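Local atomic coordinates of fimbrial subunit CupB6 (Pseudomonas aeruginosa, PDB entry 5CYL), a protein that probably serves as the adhesive tip subunit of a chaperone-usher pilus, through which the bacterium attaches during biofilm formation. Residues Ala281-Val286 and Tyr320-Ala325; Val219-Val224 and Thr237-Asp242; Asp260-Ala265 and Ile272-Ser277; Asn289-Gln294 and Asp313-Ala318. All coordinates share one frame; numbering follows the deposited sequence.

All four contacts lie in the fimbrial region, toward the C-terminal end of the elongated molecule. Contact 1 is the buried one. It joins strands 283-289 and 311-322 by backbone bonds, with mostly apolar side chains on both faces and Arg-322 at one end. Contact 4 lies farther along, where the first strand gives way to a loop, and keeps one backbone bond from the loop start to strand 311-322. Contact 2 brings strands 215-225 and 239-245 together through side chains. Contact 3 ties two parts of a loop by an aspartate. Contacts 2 to 4 are partly buried. Leu-221 of contact 2 packs on Tyr-320 and Ile-285 of contact 1, and Leu-273 N of contact 3 probably bonds Ile-285 O.

Contact 1: residues Ala281-Val286 and Tyr320-Ala325; sequences AGFGIV and YIRIGA
Gly-284 and Ile-321 face each other as the hydrogen-bonded pair of two antiparallel strands. Gly-284 N donates to Ile-321 O at 2.8 Å, and Ile-321 N returns a bond to Gly-284 O at 2.7 Å. Non-hydrogen-bonded pairs lie before and after it: Phe-283 with Arg-322, and Ile-285 with Tyr-320. Their four side chains share one face of the sheet. There Phe-283 CE2 rests 3.9 Å from Arg-322 CB, and the ring and guanidinium planes are 39° apart. Ile-285 lies beside Tyr-320 and points the same way, with its CG1 3.9 Å from Tyr-320 CE1. Ile-321 is on the other face. Its CG1 is anti to the backbone N (chi1 -165°), and the CD1 beyond it meets Val-286 CG1 at 3.9 Å. The strands belong to the beta-sheet framework of the fimbrial domain, which is consistent with the immunoglobulin-like fold of pilins. Past the paired residues, Gly-282 O accepts from Ile-323 N at 2.7 Å and from Gly-324 N at 2.9 Å. Both donors come from the same face of its plane. The extended Arg-322 side chain reaches forward to its own chain. NE and NH2 grip Gly-324 O side-on, with the oxygen in the guanidinium plane. NH1 bonds Phe-229 O, and the Phe-229 ring meets that of Phe-283 edge-to-face. Tyr-320 OH is held by Ala-334 O.

Contact 2: residues Val219-Val224 and Thr237-Asp242; sequences VKLGSV and TERSFD
One face of the Phe-241 ring is covered by Val-219. CG2 of Val-219 stands 3.9 Å from the ring centroid and 15° off the ring normal, a CH-pi contact shifted toward the rim. The nearest ring atom is Phe-241 CG, 3.8 Å from Val-219 CG2. At the ring edge lies the carbonyl oxygen of Arg-239. The second flat group is the Arg-239 guanidinium. Thr-237 O sits over one of its faces, toward the rim. Lys-220 O is at its edge and in plane, but makes no hydrogen bond with it. The arginine chain bends at chi2 (-69°), which turns CD back beside Lys-220 O at 3.4 Å. Arg-239 NH1 reaches Glu-238 O at 3.3 Å, from above the carbonyl plane. Lower on the same chain, Arg-239 CG packs against Leu-221 CD2 at 3.8 Å, the two side chains crossing obliquely. The strands run antiparallel with axes 7.8 Å apart. They approach through side chains without backbone pairing, within a beta-domain consistent with the immunoglobulin-like pilin fold. Each backbone bonds elsewhere: strand 215-225 pairs in parallel with strand 352-361, and strand 239-245 pairs with strand 311-322. Phe-241 packs on Leu-316 and Ala-318 of that neighbouring strand and on Val-287 of strand 283-289.

Contact 3: residues Asp260-Ala265 and Ile272-Ser277; sequences DKYVSA and ILSLKS
Asp-260 and Ser-274 hold the tight part of this contact. Ser-274 N donates to Asp-260 OD2 at 3.2 Å, with an N-H...O angle of 150°. The donor stands above the carboxylate plane. The other oxygen, Asp-260 OD1, accepts from Tyr-262 N at 3.2 Å, which makes an Asx turn. Each carboxylate oxygen is thus tied to a backbone N-H, one across the contact and one in its own chain. CG of Asp-260 is anti to the backbone N (chi1 -173°), which places CG on the side of residues 272-277. Leu-273 CD1 lies against it, 3.4 Å from Asp-260 CG. The aspartate and the leucine are both buried, and the two N-H groups would probably ease the carboxylate charge. The other side is looser and more open to solvent. Here Lys-276 CG lies over one face of the Tyr-262 ring, toward the rim. The extended chain goes on past the hydroxyl, with Lys-276 CD 3.5 Å from Tyr-262 OH. Lys-261 CG covers the opposite ring face, also toward the rim. The two lysine NZ atoms, of Lys-261 and Lys-276, stay 6.0 Å apart. Apart from Asp-260, which ends strand 255-260, both segments belong to the connection to strand 283-289. Leu-273 packs on Ile-285 and Phe-356, Leu-275 on Phe-283, and Tyr-262 on Ala-337 of strand 332-343.

Contact 4: residues Asn289-Gln294 and Asp313-Ala318; sequences NGLDQQ and DLPLSA
Leu-291 reaches from its loop to Leu-314 and Pro-315 of the neighbouring strand. From CB the chain turns beside the backbone N, with CG anti to the carbonyl carbon (chi1 -46°). Leu-291 CG comes 3.7 Å from Pro-315 CG. The two methyls then divide their partners. CD1 of Leu-291 meets Leu-314 CD1 at 3.5 Å, and CD2 meets Pro-315 CG at 3.5 Å. The leucine crosses the proline at about a right angle. Leu-314 CD1 is also touched by Asn-289, whose ND2 is 3.6 Å away. Asn-289 still pairs with Leu-316 in the antiparallel, non-hydrogen-bonded manner. One residue on, Gly-290 N donates to Pro-315 O at 3.0 Å with an N-H...O angle of 164°. After this bond the chain leaves the sheet in a turn. Asn-289 OD1 accepts from Asp-292 N at 3.0 Å, an Asx motif, and more weakly from Leu-291 N. Asp-292 OD1 takes Gln-294 N in an Asx turn. Leu-314 continues inward onto Ile-256 and Phe-258, and Leu-291 also touches Arg-306. Backbone and Asx bonds fix the path of the loop, while the contact of the exposed Leu-291 with Leu-314 and Pro-315 is purely apolar, so it is likely to be less directional than the bonds of the loop.

Contact 1: residues Ala281-Val286 and Tyr320-Ala325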
loop_
_atom_site.group_PDB
_atom_site.type_symbol
_atom_site.label_atom_id
_atom_site.label_comp_id
_atom_site.label_asym_id
_atom_site.label_seq_id
_atom_site.Cartn_x
_atom_site.Cartn_y
_atom_site.Cartn_z
ATOM N N ALA A 281 30.241 -33.880 19.937
ATOM C CA ALA A 281 30.194 -34.442 18.586
ATOM C C ALA A 281 28.983 -35.353 18.359
ATOM O O ALA A 281 28.499 -36.006 19.272
ATOM C CB ALA A 281 31.490 -35.166 18.262
ATOM N N GLY A 282 28.502 -35.356 17.117
ATOM C CA GLY A 282 27.386 -36.216 16.672
ATOM C C GLY A 282 26.012 -35.697 17.056
ATOM O O GLY A 282 25.057 -36.464 17.148
ATOM N N PHE A 283 25.935 -34.396 17.291
ATOM C CA PHE A 283 24.706 -33.764 17.684
ATOM C C PHE A 283 24.488 -32.525 16.875
ATOM O O PHE A 283 25.427 -31.928 16.361
ATOM C CB PHE A 283 24.729 -33.398 19.175
ATOM C CG PHE A 283 24.723 -34.588 20.077
ATOM C CD1 PHE A 283 25.904 -35.241 20.393
ATOM C CD2 PHE A 283 23.530 -35.067 20.593
ATOM C CE1 PHE A 283 25.885 -36.357 21.213
ATOM C CE2 PHE A 283 23.488 -36.194 21.409
ATOM C CZ PHE A 283 24.672 -36.832 21.732
ATOM N N GLY A 284 23.235 -32.129 16.809
ATOM C CA GLY A 284 22.889 -30.893 16.171
ATOM C C GLY A 284 21.754 -30.256 16.901
ATOM O O GLY A 284 21.262 -30.805 17.904
ATOM N N ILE A 285 21.301 -29.123 16.380
ATOM C CA ILE A 285 20.129 -28.445 16.935
ATOM C C ILE A 285 18.966 -28.423 15.913
ATOM O O ILE A 285 19.180 -28.155 14.729
ATOM C CB ILE A 285 20.516 -27.037 17.349
ATOM C CG1 ILE A 285 21.436 -27.098 18.542
ATOM C CG2 ILE A 285 19.300 -26.249 17.746
ATOM C CD1 ILE A 285 22.169 -25.820 18.774
ATOM N N VAL A 286 17.752 -28.737 16.353
ATOM C CA VAL A 286 16.581 -28.568 15.482
ATOM C C VAL A 286 15.632 -27.483 15.999
ATOM O O VAL A 286 15.342 -27.446 17.182
ATOM C CB VAL A 286 15.805 -29.879 15.260
ATOM C CG1 VAL A 286 16.557 -30.764 14.290
ATOM C CG2 VAL A 286 15.567 -30.596 16.555
ATOM N N TYR A 320 18.254 -30.140 21.172
ATOM C CA TYR A 320 19.360 -30.943 20.646
ATOM C C TYR A 320 18.826 -32.177 19.912
ATOM O O TYR A 320 17.832 -32.783 20.323
ATOM C CB TYR A 320 20.256 -31.371 21.793
ATOM C CG TYR A 320 21.121 -30.246 22.272
ATOM C CD1 TYR A 320 22.052 -29.653 21.407
ATOM C CD2 TYR A 320 21.026 -29.768 23.563
ATOM C CE1 TYR A 320 22.863 -28.614 21.820
ATOM C CE2 TYR A 320 21.818 -28.708 23.995
ATOM C CZ TYR A 320 22.728 -28.133 23.129
ATOM O OH TYR A 320 23.571 -27.109 23.555
ATOM N N ILE A 321 19.484 -32.552 18.830
ATOM C CA ILE A 321 19.129 -33.792 18.136
ATOM C C ILE A 321 20.365 -34.643 17.982
ATOM O O ILE A 321 21.461 -34.116 17.740
ATOM C CB ILE A 321 18.503 -33.519 16.763
ATOM C CG1 ILE A 321 17.805 -34.774 16.234
ATOM C CG2 ILE A 321 19.552 -32.974 15.803
ATOM C CD1 ILE A 321 17.117 -34.605 14.900
ATOM N N ARG A 322 20.219 -35.945 18.116
ATOM C CA ARG A 322 21.369 -36.812 17.921
ATOM C C ARG A 322 21.558 -37.240 16.472
ATOM O O ARG A 322 20.705 -37.921 15.896
ATOM C CB ARG A 322 21.220 -38.027 18.790
ATOM C CG ARG A 322 22.351 -39.016 18.621
ATOM C CD ARG A 322 21.923 -40.385 19.078
ATOM N NE ARG A 322 22.808 -41.409 18.577
ATOM C CZ ARG A 322 22.853 -42.640 19.056
ATOM N NH1 ARG A 322 22.039 -43.012 20.048
ATOM N NH2 ARG A 322 23.703 -43.506 18.528
ATOM N N ILE A 323 22.681 -36.876 15.885
ATOM C CA ILE A 323 22.904 -37.305 14.504
ATOM C C ILE A 323 23.937 -38.420 14.333
ATOM O O ILE A 323 23.847 -39.111 13.335
ATOM C CB ILE A 323 23.218 -36.149 13.552
ATOM C CG1 ILE A 323 24.580 -35.595 13.961
ATOM C CG2 ILE A 323 22.051 -35.158 13.558
ATOM C CD1 ILE A 323 24.980 -34.245 13.417
ATOM N N GLY A 324 24.861 -38.624 15.279
ATOM C CA GLY A 324 25.892 -39.661 15.113
ATOM C C GLY A 324 25.495 -41.112 15.390
ATOM O O GLY A 324 24.618 -41.422 16.189
ATOM N N ALA A 325 26.182 -42.044 14.756
ATOM C CA ALA A 325 26.048 -43.459 15.165
ATOM C C ALA A 325 26.868 -43.741 16.443
ATOM O O ALA A 325 27.594 -42.856 16.939
ATOM C CB ALA A 325 26.493 -44.356 14.020
#

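Contact 2: residues Val219-Val224 and Thr237-Asp242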
loop_
_atom_site.group_PDB
_atom_site.type_symbol
_atom_site.label_atom_id
_atom_site.label_comp_id
_atom_site.label_asym_id
_atom_site.label_seq_id
_atom_site.Cartn_x
_atom_site.Cartn_y
_atom_site.Cartn_z
ATOM N N VAL A 219 19.327 -18.460 23.489
ATOM C CA VAL A 219 18.474 -19.521 23.951
ATOM C C VAL A 219 19.347 -20.539 24.659
ATOM O O VAL A 219 20.392 -20.964 24.133
ATOM C CB VAL A 219 17.697 -20.139 22.785
ATOM C CG1 VAL A 219 16.654 -21.128 23.280
ATOM C CG2 VAL A 219 17.048 -19.045 21.941
ATOM N N LYS A 220 18.940 -20.894 25.869
ATOM C CA LYS A 220 19.695 -21.853 26.662
ATOM C C LYS A 220 19.052 -23.222 26.532
ATOM O O LYS A 220 17.904 -23.447 26.922
ATOM C CB LYS A 220 19.769 -21.429 28.132
ATOM C CG LYS A 220 20.418 -20.065 28.358
ATOM C CD LYS A 220 21.273 -20.007 29.629
ATOM C CE LYS A 220 22.309 -18.878 29.553
ATOM N NZ LYS A 220 23.509 -19.037 30.436
ATOM N N LEU A 221 19.790 -24.142 25.962
ATOM C CA LEU A 221 19.218 -25.442 25.739
ATOM C C LEU A 221 19.471 -26.294 26.968
ATOM O O LEU A 221 18.836 -27.315 27.153
ATOM C CB LEU A 221 19.780 -26.050 24.453
ATOM C CG LEU A 221 19.417 -25.304 23.159
ATOM C CD1 LEU A 221 20.176 -25.931 22.009
ATOM C CD2 LEU A 221 17.915 -25.261 22.877
ATOM N N GLY A 222 20.397 -25.857 27.810
ATOM C CA GLY A 222 20.726 -26.594 29.044
ATOM C C GLY A 222 21.663 -27.784 28.852
ATOM O O GLY A 222 22.366 -27.887 27.856
ATOM N N SER A 223 21.742 -28.639 29.851
ATOM C CA SER A 223 22.698 -29.752 29.787
ATOM C C SER A 223 21.945 -31.037 29.702
ATOM O O SER A 223 20.949 -31.206 30.420
ATOM C CB SER A 223 23.613 -29.790 31.005
ATOM O OG SER A 223 24.594 -28.801 30.852
ATOM N N VAL A 224 22.416 -31.940 28.840
ATOM C CA VAL A 224 21.778 -33.251 28.667
ATOM C C VAL A 224 22.840 -34.336 28.585
ATOM O O VAL A 224 23.861 -34.179 27.932
ATOM C CB VAL A 224 20.851 -33.301 27.422
ATOM C CG1 VAL A 224 19.656 -32.362 27.570
ATOM C CG2 VAL A 224 21.613 -32.901 26.203
ATOM N N THR A 237 14.761 -31.956 25.657
ATOM C CA THR A 237 13.515 -31.235 25.916
ATOM C C THR A 237 13.542 -29.861 25.223
ATOM O O THR A 237 14.604 -29.200 25.234
ATOM C CB THR A 237 13.302 -31.103 27.409
ATOM O OG1 THR A 237 13.287 -32.414 27.989
ATOM C CG2 THR A 237 11.991 -30.424 27.682
ATOM N N GLU A 238 12.415 -29.505 24.567
ATOM C CA GLU A 238 12.251 -28.277 23.739
ATOM C C GLU A 238 12.328 -27.028 24.540
ATOM O O GLU A 238 11.772 -26.995 25.616
ATOM C CB GLU A 238 10.885 -28.217 23.100
ATOM C CG GLU A 238 10.880 -28.869 21.756
ATOM C CD GLU A 238 9.525 -28.905 21.086
ATOM O OE1 GLU A 238 8.482 -28.658 21.735
ATOM O OE2 GLU A 238 9.516 -29.170 19.869
ATOM N N ARG A 239 12.961 -25.995 23.996
ATOM C CA ARG A 239 13.019 -24.687 24.619
ATOM C C ARG A 239 12.261 -23.745 23.712
ATOM O O ARG A 239 12.490 -23.698 22.520
ATOM C CB ARG A 239 14.468 -24.235 24.789
ATOM C CG ARG A 239 15.301 -25.142 25.680
ATOM C CD ARG A 239 14.852 -25.042 27.126
ATOM N NE ARG A 239 15.527 -25.995 28.005
ATOM C CZ ARG A 239 14.947 -27.079 28.519
ATOM N NH1 ARG A 239 13.672 -27.346 28.253
ATOM N NH2 ARG A 239 15.635 -27.890 29.321
ATOM N N SER A 240 11.341 -22.968 24.270
ATOM C CA SER A 240 10.522 -22.013 23.480
ATOM C C SER A 240 11.002 -20.578 23.466
ATOM O O SER A 240 11.350 -20.028 24.484
ATOM C CB SER A 240 9.084 -22.039 23.943
ATOM O OG SER A 240 8.432 -23.155 23.347
ATOM N N PHE A 241 11.038 -20.003 22.273
ATOM C CA PHE A 241 11.391 -18.599 22.074
ATOM C C PHE A 241 10.614 -17.997 20.924
ATOM O O PHE A 241 10.076 -18.707 20.101
ATOM C CB PHE A 241 12.899 -18.418 21.904
ATOM C CG PHE A 241 13.470 -19.084 20.703
ATOM C CD1 PHE A 241 13.522 -20.458 20.605
ATOM C CD2 PHE A 241 13.997 -18.317 19.674
ATOM C CE1 PHE A 241 14.072 -21.060 19.477
ATOM C CE2 PHE A 241 14.564 -18.898 18.548
ATOM C CZ PHE A 241 14.601 -20.276 18.449
ATOM N N ASP A 242 10.546 -16.678 20.877
ATOM C CA ASP A 242 9.837 -15.963 19.822
ATOM C C ASP A 242 10.739 -14.919 19.192
ATOM O O ASP A 242 11.452 -14.207 19.896
ATOM C CB ASP A 242 8.611 -15.296 20.426
ATOM C CG ASP A 242 7.613 -14.902 19.404
ATOM O OD1 ASP A 242 7.800 -13.933 18.707
ATOM O OD2 ASP A 242 6.593 -15.531 19.292
#

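Contact 3: residues Asp260-Ala265 and Ile272-Ser277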
loop_
_atom_site.group_PDB
_atom_site.type_symbol
_atom_site.label_atom_id
_atom_site.label_comp_id
_atom_site.label_asym_id
_atom_site.label_seq_id
_atom_site.Cartn_x
_atom_site.Cartn_y
_atom_site.Cartn_z
ATOM N N ASP A 260 22.930 -20.886 8.794
ATOM C CA ASP A 260 23.798 -21.386 9.853
ATOM C C ASP A 260 25.000 -20.451 9.909
ATOM O O ASP A 260 25.586 -20.169 8.876
ATOM C CB ASP A 260 24.238 -22.815 9.539
ATOM C CG ASP A 260 25.010 -23.468 10.701
ATOM O OD1 ASP A 260 25.383 -22.760 11.654
ATOM O OD2 ASP A 260 25.229 -24.690 10.658
ATOM N N LYS A 261 25.365 -19.953 11.079
ATOM C CA LYS A 261 26.479 -19.006 11.129
ATOM C C LYS A 261 27.763 -19.668 10.736
ATOM O O LYS A 261 28.602 -19.023 10.171
ATOM C CB LYS A 261 26.637 -18.358 12.494
ATOM C CG LYS A 261 27.975 -17.642 12.689
ATOM C CD LYS A 261 27.800 -16.309 13.404
ATOM C CE LYS A 261 29.169 -15.716 13.728
ATOM N NZ LYS A 261 29.155 -15.034 15.043
ATOM N N TYR A 262 27.889 -20.959 11.007
ATOM C CA TYR A 262 29.117 -21.687 10.726
ATOM C C TYR A 262 29.189 -22.445 9.404
ATOM O O TYR A 262 30.226 -22.913 9.018
ATOM C CB TYR A 262 29.427 -22.606 11.915
ATOM C CG TYR A 262 29.404 -21.830 13.222
ATOM C CD1 TYR A 262 30.230 -20.715 13.387
ATOM C CD2 TYR A 262 28.542 -22.176 14.261
ATOM C CE1 TYR A 262 30.216 -19.961 14.538
ATOM C CE2 TYR A 262 28.520 -21.427 15.431
ATOM C CZ TYR A 262 29.369 -20.324 15.557
ATOM O OH TYR A 262 29.411 -19.557 16.686
ATOM N N VAL A 263 28.090 -22.595 8.703
ATOM C CA VAL A 263 28.079 -23.315 7.427
ATOM C C VAL A 263 27.570 -22.437 6.295
ATOM O O VAL A 263 26.475 -21.892 6.395
ATOM C CB VAL A 263 27.223 -24.579 7.564
ATOM C CG1 VAL A 263 26.749 -25.075 6.216
ATOM C CG2 VAL A 263 28.007 -25.636 8.327
ATOM N N SER A 264 28.366 -22.279 5.240
ATOM C CA SER A 264 27.957 -21.489 4.060
ATOM C C SER A 264 27.329 -22.319 2.906
ATOM O O SER A 264 26.322 -21.908 2.351
ATOM C CB SER A 264 29.123 -20.659 3.555
ATOM O OG SER A 264 30.014 -21.518 2.888
ATOM N N ALA A 265 27.910 -23.469 2.587
ATOM C CA ALA A 265 27.388 -24.396 1.569
ATOM C C ALA A 265 26.006 -25.028 1.882
ATOM O O ALA A 265 25.672 -25.248 3.050
ATOM C CB ALA A 265 28.401 -25.496 1.336
ATOM N N ILE A 272 19.051 -29.504 10.282
ATOM C CA ILE A 272 19.972 -29.692 11.399
ATOM C C ILE A 272 20.907 -28.492 11.432
ATOM O O ILE A 272 21.713 -28.312 10.516
ATOM C CB ILE A 272 20.831 -30.999 11.266
ATOM C CG1 ILE A 272 20.035 -32.213 10.772
ATOM C CG2 ILE A 272 21.490 -31.344 12.591
ATOM C CD1 ILE A 272 19.056 -32.697 11.775
ATOM N N LEU A 273 20.792 -27.684 12.474
ATOM C CA LEU A 273 21.768 -26.637 12.734
ATOM C C LEU A 273 23.048 -27.223 13.355
ATOM O O LEU A 273 23.002 -28.053 14.257
ATOM C CB LEU A 273 21.150 -25.632 13.667
ATOM C CG LEU A 273 21.900 -24.346 13.955
ATOM C CD1 LEU A 273 22.240 -23.599 12.701
ATOM C CD2 LEU A 273 21.070 -23.476 14.874
ATOM N N SER A 274 24.191 -26.748 12.897
ATOM C CA SER A 274 25.476 -27.323 13.289
ATOM C C SER A 274 25.886 -26.830 14.665
ATOM O O SER A 274 25.530 -25.728 15.041
ATOM C CB SER A 274 26.535 -26.911 12.254
ATOM O OG SER A 274 27.554 -26.043 12.776
ATOM N N LEU A 275 26.685 -27.612 15.382
ATOM C CA LEU A 275 27.307 -27.123 16.628
ATOM C C LEU A 275 28.660 -26.469 16.299
ATOM O O LEU A 275 29.318 -26.895 15.347
ATOM C CB LEU A 275 27.489 -28.239 17.647
ATOM C CG LEU A 275 26.269 -28.985 18.182
ATOM C CD1 LEU A 275 26.748 -30.016 19.186
ATOM C CD2 LEU A 275 25.182 -28.104 18.809
ATOM N N LYS A 276 29.044 -25.418 17.038
ATOM C CA LYS A 276 30.382 -24.818 16.909
ATOM C C LYS A 276 31.400 -25.919 17.216
ATOM O O LYS A 276 31.212 -26.710 18.153
ATOM C CB LYS A 276 30.570 -23.635 17.857
ATOM C CG LYS A 276 31.817 -22.831 17.513
ATOM C CD LYS A 276 31.925 -21.493 18.235
ATOM C CE LYS A 276 32.908 -20.587 17.470
ATOM N NZ LYS A 276 32.803 -19.099 17.629
ATOM N N SER A 277 32.487 -25.997 16.453
ATOM C CA SER A 277 33.361 -27.175 16.585
ATOM C C SER A 277 34.323 -27.090 17.787
ATOM O O SER A 277 34.512 -26.020 18.349
ATOM C CB SER A 277 34.147 -27.402 15.306
ATOM O OG SER A 277 35.133 -26.396 15.175
#

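Contact 4: residues Asn289-Gln294 and Asp313-Ala318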
loop_
_atom_site.group_PDB
_atom_site.type_symbol
_atom_site.label_atom_id
_atom_site.label_comp_id
_atom_site.label_asym_id
_atom_site.label_seq_id
_atom_site.Cartn_x
_atom_site.Cartn_y
_atom_site.Cartn_z
ATOM N N ASN A 289 9.037 -24.565 13.755
ATOM C CA ASN A 289 8.165 -23.427 13.455
ATOM C C ASN A 289 6.781 -23.732 14.033
ATOM O O ASN A 289 6.143 -24.709 13.670
ATOM C CB ASN A 289 8.140 -23.168 11.939
ATOM C CG ASN A 289 7.148 -22.084 11.498
ATOM O OD1 ASN A 289 6.070 -21.886 12.080
ATOM N ND2 ASN A 289 7.495 -21.403 10.432
ATOM N N GLY A 290 6.343 -22.870 14.950
ATOM C CA GLY A 290 5.086 -23.060 15.669
ATOM C C GLY A 290 3.875 -22.992 14.768
ATOM O O GLY A 290 2.902 -23.731 14.976
ATOM N N LEU A 291 3.943 -22.113 13.764
ATOM C CA LEU A 291 2.810 -21.909 12.844
ATOM C C LEU A 291 2.654 -23.098 11.888
ATOM O O LEU A 291 1.613 -23.745 11.816
ATOM C CB LEU A 291 2.999 -20.618 12.073
ATOM C CG LEU A 291 3.429 -19.422 12.932
ATOM C CD1 LEU A 291 3.892 -18.313 12.017
ATOM C CD2 LEU A 291 2.334 -18.913 13.848
ATOM N N ASP A 292 3.710 -23.416 11.160
ATOM C CA ASP A 292 3.564 -24.464 10.159
ATOM C C ASP A 292 3.872 -25.824 10.740
ATOM O O ASP A 292 3.510 -26.817 10.157
ATOM C CB ASP A 292 4.266 -24.172 8.833
ATOM C CG ASP A 292 5.747 -24.160 8.922
ATOM O OD1 ASP A 292 6.280 -24.526 9.977
ATOM O OD2 ASP A 292 6.432 -23.819 7.923
ATOM N N GLN A 293 4.457 -25.854 11.932
ATOM C CA GLN A 293 4.737 -27.108 12.631
ATOM C C GLN A 293 5.866 -27.910 11.998
ATOM O O GLN A 293 5.969 -29.086 12.232
ATOM C CB GLN A 293 3.465 -27.957 12.787
ATOM C CG GLN A 293 2.496 -27.282 13.733
ATOM C CD GLN A 293 2.836 -27.546 15.205
ATOM O OE1 GLN A 293 2.633 -28.649 15.689
ATOM N NE2 GLN A 293 3.334 -26.542 15.906
ATOM N N GLN A 294 6.694 -27.276 11.189
ATOM C CA GLN A 294 7.760 -27.968 10.484
ATOM C C GLN A 294 9.062 -27.414 10.982
ATOM O O GLN A 294 9.117 -26.264 11.403
ATOM C CB GLN A 294 7.633 -27.780 8.973
ATOM C CG GLN A 294 6.254 -28.085 8.422
ATOM C CD GLN A 294 5.887 -29.523 8.538
ATOM O OE1 GLN A 294 6.662 -30.369 8.147
ATOM N NE2 GLN A 294 4.726 -29.812 9.116
ATOM N N ASP A 313 5.418 -11.811 14.613
ATOM C CA ASP A 313 6.315 -12.745 15.291
ATOM C C ASP A 313 6.356 -14.132 14.649
ATOM O O ASP A 313 5.421 -14.547 13.980
ATOM C CB ASP A 313 5.944 -12.879 16.769
ATOM C CG ASP A 313 4.758 -13.774 16.982
ATOM O OD1 ASP A 313 3.663 -13.457 16.446
ATOM O OD2 ASP A 313 4.921 -14.800 17.673
ATOM N N LEU A 314 7.456 -14.835 14.861
ATOM C CA LEU A 314 7.513 -16.250 14.546
ATOM C C LEU A 314 7.729 -17.039 15.833
ATOM O O LEU A 314 8.755 -16.871 16.498
ATOM C CB LEU A 314 8.636 -16.548 13.551
ATOM C CG LEU A 314 8.654 -17.967 12.995
ATOM C CD1 LEU A 314 7.395 -18.260 12.223
ATOM C CD2 LEU A 314 9.878 -18.181 12.120
ATOM N N PRO A 315 6.771 -17.884 16.199
ATOM C CA PRO A 315 6.944 -18.731 17.376
ATOM C C PRO A 315 7.897 -19.893 17.085
ATOM O O PRO A 315 7.783 -20.534 16.046
ATOM C CB PRO A 315 5.536 -19.226 17.680
ATOM C CG PRO A 315 4.784 -19.090 16.377
ATOM C CD PRO A 315 5.376 -17.850 15.742
ATOM N N LEU A 316 8.839 -20.143 17.985
ATOM C CA LEU A 316 9.856 -21.159 17.761
ATOM C C LEU A 316 10.161 -21.985 19.005
ATOM O O LEU A 316 10.015 -21.514 20.127
ATOM C CB LEU A 316 11.147 -20.518 17.252
ATOM C CG LEU A 316 11.116 -19.803 15.906
ATOM C CD1 LEU A 316 12.335 -18.916 15.724
ATOM C CD2 LEU A 316 11.041 -20.783 14.753
ATOM N N SER A 317 10.590 -23.219 18.786
ATOM C CA SER A 317 11.096 -24.080 19.850
ATOM C C SER A 317 12.361 -24.776 19.361
ATOM O O SER A 317 12.493 -25.093 18.188
ATOM C CB SER A 317 10.040 -25.097 20.298
ATOM O OG SER A 317 9.977 -26.177 19.398
ATOM N N ALA A 318 13.294 -25.012 20.261
ATOM C CA ALA A 318 14.582 -25.605 19.894
ATOM C C ALA A 318 15.001 -26.752 20.817
ATOM O O ALA A 318 14.641 -26.772 21.990
ATOM C CB ALA A 318 15.655 -24.536 19.857
#